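Putative rubredoxin reductase (Rhodopseudomonas palustris, PDB 3FG2) probably uses FAD to pass electrons from NADH to a ferredoxin that serves the cytochrome P450 CYP199A2. Local coordinates at residues K143-I148 and L232-V237. Numbering follows the deposited sequence.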
loop_
_atom_site.group_PDB
_atom_site.type_symbol
_atom_site.label_atom_id
_atom_site.label_comp_id
_atom_site.label_asym_id
_atom_site.label_seq_id
_atom_site.Cartn_x
_atom_site.Cartn_y
_atom_site.Cartn_z
ATOM N N LYS A 143 17.430 20.632 7.033
ATOM C CA LYS A 143 18.199 20.129 8.162
ATOM C C LYS A 143 17.416 19.281 9.149
ATOM O O LYS A 143 17.983 18.415 9.812
ATOM C CB LYS A 143 18.782 21.299 8.955
ATOM C CG LYS A 143 19.585 22.307 8.163
ATOM C CD LYS A 143 21.014 21.849 7.969
ATOM C CE LYS A 143 21.916 23.049 7.730
ATOM N NZ LYS A 143 21.854 24.013 8.881
ATOM N N HIS A 144 16.115 19.519 9.249
ATOM C CA HIS A 144 15.327 18.826 10.258
ATOM C C HIS A 144 13.898 18.525 9.809
ATOM O O HIS A 144 13.107 19.442 9.583
ATOM C CB HIS A 144 15.311 19.717 11.501
ATOM C CG HIS A 144 14.887 19.023 12.751
ATOM N ND1 HIS A 144 14.542 17.691 12.785
ATOM C CD2 HIS A 144 14.783 19.474 14.024
ATOM C CE1 HIS A 144 14.245 17.350 14.027
ATOM N NE2 HIS A 144 14.384 18.414 14.797
ATOM N N VAL A 145 13.560 17.244 9.694
ATOM C CA VAL A 145 12.212 16.869 9.275
ATOM C C VAL A 145 11.423 16.134 10.362
ATOM O O VAL A 145 11.961 15.272 11.066
ATOM C CB VAL A 145 12.244 15.967 8.011
ATOM C CG1 VAL A 145 13.054 14.711 8.278
ATOM C CG2 VAL A 145 10.829 15.590 7.611
ATOM N N VAL A 146 10.151 16.488 10.511
ATOM C CA VAL A 146 9.298 15.800 11.471
ATOM C C VAL A 146 8.401 14.897 10.640
ATOM O O VAL A 146 7.726 15.365 9.724
ATOM C CB VAL A 146 8.391 16.763 12.283
ATOM C CG1 VAL A 146 7.333 15.960 13.042
ATOM C CG2 VAL A 146 9.218 17.554 13.280
ATOM N N VAL A 147 8.407 13.605 10.949
ATOM C CA VAL A 147 7.576 12.650 10.228
ATOM C C VAL A 147 6.338 12.332 11.069
ATOM O O VAL A 147 6.449 11.771 12.161
ATOM C CB VAL A 147 8.347 11.345 9.951
ATOM C CG1 VAL A 147 7.436 10.322 9.283
ATOM C CG2 VAL A 147 9.548 11.644 9.072
ATOM N N ILE A 148 5.166 12.705 10.564
ATOM C CA ILE A 148 3.916 12.452 11.272
ATOM C C ILE A 148 3.295 11.193 10.688
ATOM O O ILE A 148 2.868 11.185 9.536
ATOM C CB ILE A 148 2.901 13.615 11.100
ATOM C CG1 ILE A 148 3.558 14.953 11.471
ATOM C CG2 ILE A 148 1.671 13.356 11.967
ATOM C CD1 ILE A 148 2.674 16.183 11.237
ATOM N N LEU A 232 11.054 20.979 7.794
ATOM C CA LEU A 232 10.384 20.112 6.836
ATOM C C LEU A 232 9.442 19.120 7.535
ATOM O O LEU A 232 9.784 18.537 8.571
ATOM C CB LEU A 232 11.418 19.345 6.004
ATOM C CG LEU A 232 10.913 18.392 4.911
ATOM C CD1 LEU A 232 10.151 19.164 3.848
ATOM C CD2 LEU A 232 12.094 17.672 4.284
ATOM N N VAL A 233 8.257 18.934 6.962
ATOM C CA VAL A 233 7.280 18.004 7.512
ATOM C C VAL A 233 6.805 17.018 6.449
ATOM O O VAL A 233 6.459 17.406 5.327
ATOM C CB VAL A 233 6.030 18.739 8.065
ATOM C CG1 VAL A 233 5.038 17.719 8.656
ATOM C CG2 VAL A 233 6.444 19.758 9.122
ATOM N N VAL A 234 6.798 15.739 6.806
ATOM C CA VAL A 234 6.323 14.695 5.906
ATOM C C VAL A 234 5.163 14.031 6.642
ATOM O O VAL A 234 5.328 13.522 7.751
ATOM C CB VAL A 234 7.432 13.661 5.613
ATOM C CG1 VAL A 234 6.882 12.532 4.754
ATOM C CG2 VAL A 234 8.594 14.345 4.898
ATOM N N VAL A 235 3.978 14.053 6.048
ATOM C CA VAL A 235 2.835 13.461 6.724
ATOM C C VAL A 235 2.296 12.216 6.049
ATOM O O VAL A 235 2.144 12.155 4.826
ATOM C CB VAL A 235 1.677 14.495 6.923
ATOM C CG1 VAL A 235 2.099 15.863 6.424
ATOM C CG2 VAL A 235 0.413 14.030 6.232
ATOM N N GLY A 236 2.029 11.217 6.880
ATOM C CA GLY A 236 1.496 9.958 6.411
ATOM C C GLY A 236 0.503 9.481 7.445
ATOM O O GLY A 236 0.739 8.487 8.136
ATOM N N VAL A 237 -0.603 10.210 7.567
ATOM C CA VAL A 237 -1.636 9.854 8.530
ATOM C C VAL A 237 -2.810 9.144 7.879
ATOM O O VAL A 237 -3.965 9.418 8.205
ATOM C CB VAL A 237 -2.175 11.092 9.271
ATOM C CG1 VAL A 237 -1.063 11.717 10.099
ATOM C CG2 VAL A 237 -2.756 12.088 8.274
#
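With chi1 at 58°, Val145 holds CG2 anti to its backbone N, a rotation that lays this methyl over the neighbouring strand, where it meets Leu232 CG at 3.9 Å and Val234 CG2 at 3.7 Å. Leu232 answers with its own CG anti to the backbone N (chi1 -179°), which carries CG and CD2 alongside the CB and CG2 of Val145. Phe157 of helix 152-163 covers this face, touching Val145, Val147 and Val234. An alanine in place of Leu232 would probably open a gap beside the CB and CG2 of Val145, where CG and CD2 now pack, leaving Val234 CG2 as the side-chain neighbour of Val145 CG2 across the strands. On the other face Ile148 spreads its two branches: CD1 reaches back to Val233 CG1 at 3.8 Å, while CG2 touches Val237 CG1, the two side chains lying side by side and pointing the same way. Val217 and Val220 of strand 216-222 press on Val233 from outside the pair.

Such two-faced packing belongs to the parallel sheet of a Rossmann-type nucleotide-binding fold, in which 232-235 lies between 123-124 and 144-148. The latter strand leads into a GxGxxG-like turn and helix 152-163, consistent with the NADH-binding domain of this reductase family. Backbone bonds hold the register. After a weak start from Leu232 N to His144 O, Val146 N donates to Leu232 O at 2.8 Å, and Val146 O in turn accepts from Val234 N. Ile148 N continues the alternation to Val234 O at 2.9 Å. Beyond the regular strand, Gly236 N meets Ile148 O at 2.8 Å, its approach almost collinear with the carbonyl (177°).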